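PDB 3M4U: tyrosine specific protein phosphatase, putative from Trypanosoma brucei, which probably hydrolyses phosphotyrosine in proteins, acts as a switch in the trypanosome life cycle and dephosphorylates the nucleolar protein NOPP44/46. Local coordinates for residues Leu86-Thr91 with Ala242-Leu247; Asn82-Asp87 with Ala264-Lys269; Pro98-Val103 with Lys131-Trp136; Asn49-Ile54 with Cys229-Gly234. All coordinates share one frame; numbering follows the deposited sequence.

Contact 1: residues Leu86-Thr91 with Ala242-Leu247; sequences LDLPHT and AYAALL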
# COMPACT_ATOMS: atom_id res chain seq x y z
N LEU A 86 -12.52 3.88 -3.34
CA LEU A 86 -13.58 3.57 -2.37
C LEU A 86 -14.39 4.84 -2.10
O LEU A 86 -14.87 5.07 -0.98
CB LEU A 86 -12.97 3.02 -1.07
CG LEU A 86 -12.03 1.80 -1.15
CD1 LEU A 86 -11.14 1.71 0.10
CD2 LEU A 86 -12.76 0.49 -1.37
N ASP A 87 -14.54 5.64 -3.15
CA ASP A 87 -15.22 6.92 -3.09
C ASP A 87 -14.82 7.76 -1.88
O ASP A 87 -15.66 8.15 -1.08
CB ASP A 87 -16.74 6.77 -3.13
CG ASP A 87 -17.45 8.10 -3.44
OD1 ASP A 87 -16.87 8.92 -4.20
OD2 ASP A 87 -18.56 8.32 -2.91
N LEU A 88 -13.53 8.06 -1.78
CA LEU A 88 -13.04 8.97 -0.75
C LEU A 88 -12.34 10.15 -1.40
O LEU A 88 -12.18 10.18 -2.62
CB LEU A 88 -12.08 8.23 0.18
CG LEU A 88 -12.49 6.82 0.60
CD1 LEU A 88 -11.25 5.93 0.61
CD2 LEU A 88 -13.20 6.79 1.96
N PRO A 89 -11.92 11.14 -0.60
CA PRO A 89 -11.13 12.24 -1.16
C PRO A 89 -9.98 11.71 -2.01
O PRO A 89 -9.67 12.28 -3.06
CB PRO A 89 -10.57 12.94 0.09
CG PRO A 89 -11.59 12.69 1.14
CD PRO A 89 -12.21 11.34 0.83
N HIS A 90 -9.37 10.61 -1.58
CA HIS A 90 -8.26 10.01 -2.31
C HIS A 90 -8.61 8.65 -2.92
O HIS A 90 -9.41 7.88 -2.36
CB HIS A 90 -7.05 9.84 -1.40
CG HIS A 90 -6.57 11.12 -0.80
ND1 HIS A 90 -6.01 12.12 -1.55
CD2 HIS A 90 -6.53 11.55 0.48
CE1 HIS A 90 -5.66 13.13 -0.77
NE2 HIS A 90 -5.97 12.80 0.47
N THR A 91 -8.01 8.37 -4.07
CA THR A 91 -7.99 7.02 -4.62
C THR A 91 -6.55 6.50 -4.50
O THR A 91 -5.62 7.28 -4.33
CB THR A 91 -8.51 6.96 -6.09
OG1 THR A 91 -7.60 7.66 -6.96
CG2 THR A 91 -9.88 7.61 -6.20
N ALA A 242 -7.37 1.28 6.94
CA ALA A 242 -7.41 2.18 8.08
C ALA A 242 -7.76 3.62 7.67
O ALA A 242 -8.58 4.26 8.31
CB ALA A 242 -6.08 2.14 8.85
N TYR A 243 -7.14 4.12 6.61
CA TYR A 243 -7.48 5.45 6.10
C TYR A 243 -8.97 5.58 5.82
O TYR A 243 -9.59 6.55 6.22
CB TYR A 243 -6.69 5.76 4.83
CG TYR A 243 -7.19 6.97 4.05
CD1 TYR A 243 -6.74 8.26 4.35
CD2 TYR A 243 -8.11 6.82 3.02
CE1 TYR A 243 -7.19 9.36 3.63
CE2 TYR A 243 -8.56 7.91 2.31
CZ TYR A 243 -8.10 9.18 2.61
OH TYR A 243 -8.56 10.27 1.89
N ALA A 244 -9.52 4.59 5.12
CA ALA A 244 -10.94 4.59 4.77
C ALA A 244 -11.87 4.62 5.98
O ALA A 244 -12.82 5.41 6.03
CB ALA A 244 -11.27 3.38 3.87
N ALA A 245 -11.60 3.76 6.95
CA ALA A 245 -12.46 3.71 8.12
C ALA A 245 -12.41 5.00 8.93
O ALA A 245 -13.43 5.45 9.42
CB ALA A 245 -12.13 2.51 8.98
N LEU A 246 -11.23 5.61 9.04
CA LEU A 246 -11.13 6.89 9.73
C LEU A 246 -11.98 7.93 9.03
O LEU A 246 -12.67 8.74 9.66
CB LEU A 246 -9.69 7.40 9.74
CG LEU A 246 -8.73 6.74 10.72
CD1 LEU A 246 -7.51 7.64 10.93
CD2 LEU A 246 -9.45 6.49 12.03
N LEU A 247 -11.93 7.89 7.71
CA LEU A 247 -12.68 8.81 6.89
C LEU A 247 -14.17 8.67 7.22
O LEU A 247 -14.84 9.66 7.50
CB LEU A 247 -12.39 8.52 5.42
CG LEU A 247 -12.91 9.43 4.31
CD1 LEU A 247 -14.37 9.11 4.03
CD2 LEU A 247 -12.70 10.90 4.64
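Leu88 goes in among Tyr243, Ala244 and Leu247, three residues on one side of helix 234-250, and most of this contact is aliphatic. Its CG sits beside the backbone N and anti to the carbonyl carbon (chi1 -42°), and from there the two methyls part company. Leu88 CD1 lies in the plane of the Tyr243 ring, at its edge, 3.7 Å from CE2 of that tyrosine. Leu88 CD1 also lies 4.1 Å from Ala244 CB. CD2 goes to Leu247 and is pressed close, with Leu88 CD2 to Leu247 CD1 at 3.3 Å. On one side of Leu88 in the chain, Leu86 adds its own CD1 against the same Ala244 methyl. On the other, Pro89 meets Leu247 tip to tip, Pro89 CD 3.9 Å from Leu247 CD2.

The aromatic part is a pair of rings, His90 and Tyr243. The phenol is carried out toward the loop because Tyr243 CG is anti to its backbone N (chi1 166°). The two planes are inclined at 50° with centroids 5.7 Å apart, so the rings are neither stacked nor T-shaped. The phenol oxygen lies near the imidazole plane, at the ring edge, but the modelled approach there is too short to trust in detail. Phe92 meets the Tyr243 ring edge-to-face.

Loop 86-91 joins the antiparallel strands 81-84 and 92-95, and here it is laid on the helix that follows the phosphate-binding loop. Burial of apolar surface by Leu86, Leu88, Pro89 and Leu247, rather than directional polar bonds, holds this turn to the helix.

Contact 2: residues Asn82-Asp87 with Ala264-Lys269; sequences NLIDLD and AAMKQK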
# COMPACT_ATOMS: atom_id res chain seq x y z
N ASN A 82 -3.20 -2.34 -8.67
CA ASN A 82 -4.63 -2.17 -8.86
C ASN A 82 -5.09 -0.82 -8.37
O ASN A 82 -4.55 -0.28 -7.40
CB ASN A 82 -5.40 -3.30 -8.15
CG ASN A 82 -5.33 -4.61 -8.92
OD1 ASN A 82 -6.04 -4.79 -9.91
ND2 ASN A 82 -4.47 -5.52 -8.47
N LEU A 83 -6.08 -0.27 -9.07
CA LEU A 83 -6.72 0.95 -8.62
C LEU A 83 -7.67 0.60 -7.49
O LEU A 83 -8.51 -0.29 -7.63
CB LEU A 83 -7.52 1.60 -9.75
CG LEU A 83 -8.05 2.99 -9.38
CD1 LEU A 83 -6.87 3.96 -9.24
CD2 LEU A 83 -9.06 3.48 -10.40
N ILE A 84 -7.53 1.29 -6.36
CA ILE A 84 -8.43 1.12 -5.23
C ILE A 84 -9.21 2.40 -4.97
O ILE A 84 -8.74 3.31 -4.28
CB ILE A 84 -7.66 0.73 -3.95
CG1 ILE A 84 -6.70 -0.44 -4.21
CG2 ILE A 84 -8.63 0.39 -2.83
CD1 ILE A 84 -7.32 -1.60 -4.91
N ASP A 85 -10.41 2.46 -5.53
CA ASP A 85 -11.26 3.63 -5.40
C ASP A 85 -12.44 3.25 -4.51
O ASP A 85 -13.23 2.39 -4.86
CB ASP A 85 -11.76 4.04 -6.79
CG ASP A 85 -12.61 5.28 -6.76
OD1 ASP A 85 -12.74 5.90 -5.69
OD2 ASP A 85 -13.16 5.64 -7.83
N LEU A 86 -12.52 3.88 -3.34
CA LEU A 86 -13.58 3.57 -2.37
C LEU A 86 -14.39 4.84 -2.10
O LEU A 86 -14.87 5.07 -0.98
CB LEU A 86 -12.97 3.02 -1.07
CG LEU A 86 -12.03 1.80 -1.15
CD1 LEU A 86 -11.14 1.71 0.10
CD2 LEU A 86 -12.76 0.49 -1.37
N ASP A 87 -14.54 5.64 -3.15
CA ASP A 87 -15.22 6.92 -3.09
C ASP A 87 -14.82 7.76 -1.88
O ASP A 87 -15.66 8.15 -1.08
CB ASP A 87 -16.74 6.77 -3.13
CG ASP A 87 -17.45 8.10 -3.44
OD1 ASP A 87 -16.87 8.92 -4.20
OD2 ASP A 87 -18.56 8.32 -2.91
N ALA A 264 -13.80 -6.00 2.51
CA ALA A 264 -14.46 -6.78 1.46
C ALA A 264 -14.33 -6.11 0.09
O ALA A 264 -14.07 -6.77 -0.91
CB ALA A 264 -15.93 -7.01 1.79
N ALA A 265 -14.52 -4.80 0.07
CA ALA A 265 -14.42 -4.04 -1.16
C ALA A 265 -12.99 -4.05 -1.65
O ALA A 265 -12.74 -4.15 -2.85
CB ALA A 265 -14.90 -2.62 -0.95
N MET A 266 -12.03 -3.96 -0.72
CA MET A 266 -10.62 -4.01 -1.09
C MET A 266 -10.24 -5.36 -1.70
O MET A 266 -9.58 -5.42 -2.74
CB MET A 266 -9.69 -3.66 0.08
CG MET A 266 -9.54 -2.15 0.31
SD MET A 266 -8.26 -1.73 1.51
CE MET A 266 -8.66 -2.85 2.87
N LYS A 267 -10.67 -6.44 -1.05
CA LYS A 267 -10.35 -7.78 -1.54
C LYS A 267 -10.95 -8.03 -2.93
O LYS A 267 -10.40 -8.79 -3.73
CB LYS A 267 -10.82 -8.82 -0.54
CG LYS A 267 -9.98 -8.87 0.72
CD LYS A 267 -10.46 -9.92 1.68
CE LYS A 267 -9.42 -10.22 2.75
NZ LYS A 267 -8.17 -10.76 2.16
N GLN A 268 -12.07 -7.37 -3.20
CA GLN A 268 -12.73 -7.48 -4.50
C GLN A 268 -11.92 -6.78 -5.60
O GLN A 268 -11.94 -7.20 -6.76
CB GLN A 268 -14.13 -6.86 -4.40
CG GLN A 268 -15.09 -7.30 -5.50
CD GLN A 268 -15.08 -6.37 -6.70
OE1 GLN A 268 -14.76 -5.19 -6.59
NE2 GLN A 268 -15.46 -6.91 -7.87
N LYS A 269 -11.20 -5.73 -5.22
CA LYS A 269 -10.46 -4.93 -6.19
C LYS A 269 -9.04 -5.45 -6.46
O LYS A 269 -8.47 -5.25 -7.53
CB LYS A 269 -10.41 -3.48 -5.74
CG LYS A 269 -11.77 -2.86 -5.54
CD LYS A 269 -11.63 -1.43 -5.07
CE LYS A 269 -12.98 -0.78 -4.86
NZ LYS A 269 -13.63 -0.46 -6.16
O HOH W 1 -11.26 0.54 -7.62
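Where strand 82-84 leads toward its hairpin turn, Ile84 and Leu86 pack on Met266 and Lys269 at the C-terminal end of helix 258-269. Strand and helix axes approach to 8.9 Å and run nearly antiparallel, at 157°. Lys269 does most of the work. Its stem is extended as far as CE and bends at the last torsion (chi4 -74°), which takes NZ to the backbone carbonyl of Asp85. Near its root, Lys269 CB rests 3.7 Å from Ile84 CD1; further out, Lys269 CE passes Leu86 CD2 obliquely at 3.7 Å. The ammonium makes a weak hydrogen bond to this carbonyl, with Lys269 NZ and Asp85 O 3.2 Å apart. A water completes the polar end: it accepts from Lys269 NZ at 3.0 Å, accepts also from Asp85 N and donates to Leu83 O.

Met266 comes in crosswise, its CG 4.1 Å from Ile84 CG2, while Leu86 CD2 reaches the Ala265 methyl at 3.8 Å. The carboxylate of Asp85 points elsewhere. Its OD1 takes the N-H of Asp87 from above the carboxylate plane, an Asx turn at the start of the reversal.

At the helix end, Lys269 O accepts from Thr60 OG1. A helix laid against a strand of the central mixed sheet, as here, belongs to the alpha/beta fold of the protein tyrosine phosphatases.

Contact 3: residues Pro98-Val103 with Lys131-Trp136; sequences PVPQGV and KAERYW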
# COMPACT_ATOMS: atom_id res chain seq x y z
N PRO A 98 8.45 -3.19 -7.34
CA PRO A 98 8.92 -3.49 -8.70
C PRO A 98 10.14 -4.40 -8.65
O PRO A 98 11.05 -4.16 -7.84
CB PRO A 98 9.35 -2.12 -9.25
CG PRO A 98 8.79 -1.09 -8.30
CD PRO A 98 8.53 -1.75 -7.00
N VAL A 99 10.16 -5.44 -9.47
CA VAL A 99 11.41 -6.18 -9.65
C VAL A 99 12.31 -5.38 -10.61
O VAL A 99 11.83 -4.49 -11.33
CB VAL A 99 11.18 -7.64 -10.12
CG1 VAL A 99 10.29 -8.39 -9.13
CG2 VAL A 99 10.58 -7.68 -11.53
N PRO A 100 13.62 -5.68 -10.61
CA PRO A 100 14.54 -4.91 -11.47
C PRO A 100 14.02 -4.70 -12.90
O PRO A 100 13.97 -3.56 -13.37
CB PRO A 100 15.80 -5.79 -11.48
CG PRO A 100 15.77 -6.46 -10.13
CD PRO A 100 14.31 -6.74 -9.85
N GLN A 101 13.63 -5.78 -13.57
CA GLN A 101 13.14 -5.71 -14.94
C GLN A 101 11.95 -4.76 -15.05
O GLN A 101 11.67 -4.25 -16.13
CB GLN A 101 12.71 -7.10 -15.45
CG GLN A 101 13.71 -8.22 -15.24
CD GLN A 101 13.76 -8.77 -13.79
OE1 GLN A 101 13.64 -8.02 -12.81
NE2 GLN A 101 13.94 -10.08 -13.67
N GLY A 102 11.24 -4.55 -13.93
CA GLY A 102 10.03 -3.74 -13.92
C GLY A 102 10.11 -2.32 -13.36
O GLY A 102 9.14 -1.55 -13.43
N VAL A 103 11.27 -1.93 -12.83
CA VAL A 103 11.44 -0.57 -12.31
C VAL A 103 11.17 0.54 -13.35
O VAL A 103 10.49 1.53 -13.05
CB VAL A 103 12.83 -0.36 -11.68
CG1 VAL A 103 12.98 1.07 -11.15
CG2 VAL A 103 13.08 -1.38 -10.59
N LYS A 131 12.95 -8.35 -0.39
CA LYS A 131 11.58 -7.91 -0.32
C LYS A 131 11.29 -6.87 -1.40
O LYS A 131 10.20 -6.85 -1.99
CB LYS A 131 11.27 -7.32 1.06
CG LYS A 131 11.38 -8.32 2.21
CD LYS A 131 10.19 -9.28 2.21
CE LYS A 131 10.29 -10.29 3.33
NZ LYS A 131 9.15 -11.28 3.34
N ALA A 132 12.28 -6.03 -1.69
CA ALA A 132 12.08 -4.91 -2.60
C ALA A 132 13.37 -4.49 -3.27
O ALA A 132 14.46 -4.90 -2.89
CB ALA A 132 11.44 -3.72 -1.88
N GLU A 133 13.22 -3.66 -4.30
CA GLU A 133 14.36 -3.22 -5.08
C GLU A 133 14.46 -1.71 -4.95
O GLU A 133 13.50 -0.99 -5.22
CB GLU A 133 14.16 -3.61 -6.56
CG GLU A 133 15.32 -3.25 -7.49
CD GLU A 133 16.59 -4.09 -7.25
OE1 GLU A 133 16.50 -5.20 -6.67
OE2 GLU A 133 17.68 -3.65 -7.67
N ARG A 134 15.62 -1.23 -4.54
CA ARG A 134 15.82 0.20 -4.34
C ARG A 134 15.73 0.97 -5.66
O ARG A 134 16.33 0.59 -6.67
CB ARG A 134 17.17 0.42 -3.66
CG ARG A 134 17.43 1.84 -3.25
CD ARG A 134 18.88 1.99 -2.84
NE ARG A 134 19.51 2.88 -3.79
CZ ARG A 134 20.73 2.74 -4.28
NH1 ARG A 134 21.51 1.74 -3.88
NH2 ARG A 134 21.17 3.61 -5.16
N TYR A 135 14.95 2.05 -5.66
CA TYR A 135 14.76 2.86 -6.86
C TYR A 135 15.00 4.32 -6.54
O TYR A 135 14.53 5.19 -7.24
CB TYR A 135 13.34 2.69 -7.43
CG TYR A 135 12.21 2.85 -6.40
CD1 TYR A 135 11.61 4.09 -6.17
CD2 TYR A 135 11.73 1.75 -5.69
CE1 TYR A 135 10.58 4.23 -5.27
CE2 TYR A 135 10.69 1.88 -4.77
CZ TYR A 135 10.13 3.12 -4.56
OH TYR A 135 9.10 3.25 -3.64
N TRP A 136 15.72 4.58 -5.47
CA TRP A 136 16.08 5.95 -5.15
C TRP A 136 17.59 6.05 -4.96
O TRP A 136 18.24 5.10 -4.50
CB TRP A 136 15.38 6.39 -3.87
CG TRP A 136 15.70 5.51 -2.71
CD1 TRP A 136 16.75 5.63 -1.87
CD2 TRP A 136 14.97 4.36 -2.29
NE1 TRP A 136 16.73 4.63 -0.93
CE2 TRP A 136 15.64 3.83 -1.17
CE3 TRP A 136 13.82 3.72 -2.76
CZ2 TRP A 136 15.19 2.69 -0.50
CZ3 TRP A 136 13.38 2.57 -2.10
CH2 TRP A 136 14.06 2.08 -0.97
O HOH W 2 11.10 -2.34 -5.56
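Glu133 is extended at its first torsion, CG anti to the backbone N (chi1 -178°), and then bends at chi2 (70°), so that its carboxylate end comes crosswise to Pro100. Pro100 CG lies 3.8 Å from Glu133 OE1. The backbone of Tyr135 turns CB toward Val103, and Tyr135 CB and Val103 CG1 are 4.1 Å apart; from there the ring takes the crowded position, CG between the backbone N and the carbonyl carbon (chi1 49°). Nearer the root of its side chain, Glu133 CB sits 3.4 Å from Pro98 O.

A water ties the two backbones together. It donates to Pro98 O at 2.9 Å and accepts from Glu133 N at 2.8 Å. Pro98 O has a second, weak partner in Arg50 NH2.

Residues 131-136 follow the little hairpin of strands 125-126 and 129-130. Sequence and position match the E-loop of classical tyrosine phosphatases and its trailing Tyr-Trp-Pro. Consistent with this, Lys131 NZ makes a salt bridge to Asp199, in what by sequence is the WPD loop. In the other segment, residues 100-102 form a 3-10 turn that leads into helix 103-112.

Within 131-136 the side chains also brace each other. Arg134 CG lies over the centre of the Trp136 indole, 3.4 Å above its plane. Further along the same side chain, Arg134 NE donates to Trp136 O at 2.7 Å, almost straight and in the guanidinium plane; NH2 pairs with Glu141. Trp136 CE3, in turn, stands over the centre of the Tyr135 ring, while the phenol of Tyr135 bonds His228 NE2 and its ring meets Phe106 edge-to-face.

Contact 4: residues Asn49-Ile54 with Cys229-Gly234; sequences NRYLDI and CSAGIG. With PO4 (phosphate ion), chain C.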
# COMPACT_ATOMS: atom_id res chain seq x y z
N ASN A 49 6.72 -10.00 -12.29
CA ASN A 49 6.02 -10.27 -11.04
C ASN A 49 7.00 -10.73 -10.00
O ASN A 49 7.86 -11.56 -10.28
CB ASN A 49 4.92 -11.31 -11.22
CG ASN A 49 3.76 -10.80 -12.05
OD1 ASN A 49 3.50 -9.60 -12.11
ND2 ASN A 49 3.06 -11.72 -12.70
N ARG A 50 6.88 -10.17 -8.80
CA ARG A 50 7.78 -10.52 -7.70
C ARG A 50 7.45 -11.89 -7.16
O ARG A 50 8.33 -12.69 -6.89
CB ARG A 50 7.70 -9.49 -6.57
CG ARG A 50 8.58 -9.80 -5.38
CD ARG A 50 8.75 -8.57 -4.46
NE ARG A 50 9.33 -7.42 -5.16
CZ ARG A 50 10.64 -7.18 -5.23
NH1 ARG A 50 11.51 -8.01 -4.66
NH2 ARG A 50 11.08 -6.10 -5.88
N TYR A 51 6.16 -12.16 -6.99
CA TYR A 51 5.77 -13.48 -6.53
C TYR A 51 4.94 -14.22 -7.57
O TYR A 51 4.22 -13.59 -8.36
CB TYR A 51 5.03 -13.38 -5.21
CG TYR A 51 5.88 -12.73 -4.14
CD1 TYR A 51 6.92 -13.43 -3.55
CD2 TYR A 51 5.63 -11.43 -3.74
CE1 TYR A 51 7.70 -12.85 -2.56
CE2 TYR A 51 6.41 -10.82 -2.76
CZ TYR A 51 7.44 -11.53 -2.17
OH TYR A 51 8.20 -10.92 -1.19
N LEU A 52 5.07 -15.55 -7.59
CA LEU A 52 4.31 -16.42 -8.49
C LEU A 52 2.80 -16.28 -8.31
O LEU A 52 2.06 -16.12 -9.28
CB LEU A 52 4.70 -17.88 -8.25
CG LEU A 52 6.01 -18.34 -8.86
CD1 LEU A 52 6.17 -19.85 -8.67
CD2 LEU A 52 6.03 -17.98 -10.34
N ASP A 53 2.36 -16.35 -7.06
CA ASP A 53 0.95 -16.37 -6.70
C ASP A 53 0.30 -14.99 -6.55
O ASP A 53 -0.92 -14.90 -6.43
CB ASP A 53 0.75 -17.16 -5.40
CG ASP A 53 1.67 -16.67 -4.27
OD1 ASP A 53 2.71 -16.04 -4.59
OD2 ASP A 53 1.37 -16.91 -3.06
N ILE A 54 1.09 -13.92 -6.52
CA ILE A 54 0.49 -12.60 -6.33
C ILE A 54 0.26 -11.87 -7.64
O ILE A 54 1.20 -11.39 -8.27
CB ILE A 54 1.27 -11.71 -5.33
CG1 ILE A 54 0.99 -12.15 -3.89
CG2 ILE A 54 0.83 -10.25 -5.46
CD1 ILE A 54 1.75 -13.38 -3.46
N CYS A 229 4.03 -2.44 -0.84
CA CYS A 229 4.97 -2.99 0.10
C CYS A 229 5.32 -4.15 -0.79
O CYS A 229 5.07 -4.07 -1.99
CB CYS A 229 4.29 -3.61 1.27
N SER A 230 5.92 -5.21 -0.25
CA SER A 230 6.67 -6.20 -1.02
C SER A 230 5.75 -6.84 -2.07
O SER A 230 6.01 -6.76 -3.28
CB SER A 230 7.25 -7.27 -0.09
OG SER A 230 8.09 -8.17 -0.79
N ALA A 231 4.68 -7.47 -1.60
CA ALA A 231 3.65 -8.02 -2.46
C ALA A 231 2.56 -6.99 -2.75
O ALA A 231 1.82 -7.13 -3.71
CB ALA A 231 3.07 -9.28 -1.83
N GLY A 232 2.44 -5.97 -1.90
CA GLY A 232 1.44 -4.94 -2.12
C GLY A 232 0.01 -5.35 -1.75
O GLY A 232 -0.94 -4.99 -2.44
N ILE A 233 -0.14 -6.08 -0.65
CA ILE A 233 -1.42 -6.72 -0.33
C ILE A 233 -1.72 -6.69 1.17
O ILE A 233 -2.77 -6.21 1.59
CB ILE A 233 -1.41 -8.19 -0.80
CG1 ILE A 233 -1.68 -8.28 -2.29
CG2 ILE A 233 -2.46 -8.95 -0.10
CD1 ILE A 233 -3.08 -7.91 -2.65
N GLY A 234 -0.79 -7.19 1.97
CA GLY A 234 -0.99 -7.23 3.41
C GLY A 234 -0.96 -5.88 4.08
O GLY A 234 -1.99 -5.36 4.49
P PO4 C . 2.76 -6.53 1.62
O1 PO4 C . 2.11 -5.28 1.06
O2 PO4 C . 2.69 -6.45 3.13
O3 PO4 C . 2.03 -7.79 1.21
O4 PO4 C . 4.18 -6.63 1.14
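Neither segment is regular helix or strand: 229-234 wraps a phosphate ion, 49-54 runs outside it, and their CA atoms come nearest at Ile54 and Ala231, 6.8 Å apart. Tyr51 OH lies 2.8 Å from Ser230 OG, which approaches the phenol in the ring plane and is itself hydrogen-bonded to Lys131 O. Further along the same ring, Tyr51 CE2 touches Ala231 CB at 3.8 Å, and Ile54 CG1 closes on that methyl at 4.1 Å. Arg50 CD lies 3.5 Å from Ser230 O, while its NE goes on to Ala97 O.

Inside, backbone N-H groups point at the phosphate. Ala231 N donates to its O4 at 2.9 Å and Gly234 N to its O3 at 3.0 Å. A weak bond to O3 comes from Ile233 N; Arg235 and Thr236 add side-chain bonds. This is the P-loop of the tyrosine phosphatases, and 49-54 matches the phosphotyrosine-recognition loop by sequence. The ion probably comes from the crystallisation liquor. A cradle of N-H donors with an arginine would suit an anionic phosphate, and the Tyr51 ring, its CE2 6.1 Å from phosphate O4, is placed consistently with a wall for a substrate's phenyl ring, as in relatives.

In the fold
Contacts 1 and 2 share Leu86 and Asp87 and are the two sides of one hairpin turn, laid on consecutive helices, 234-250 and 258-269; their centres are about 11 Å apart. Contacts 3 and 4 also touch, with Lys131 O 2.8 Å from Ser230 OG, so the E-loop-like segment abuts the phosphate-binding loop. Contact 4 sits between the pairs: its centre is about 12 Å from that of contact 3 and about 16 Å from that of contact 2, whose own centres are about 24 Å apart. Arg270, next after Lys269, hydrogen-bonds Ala231 O and Gly232 O, leading from contact 2 to the phosphate site. Contacts 1 and 3 lie on opposite sides of the chain's centre, about 28 Å apart between centres.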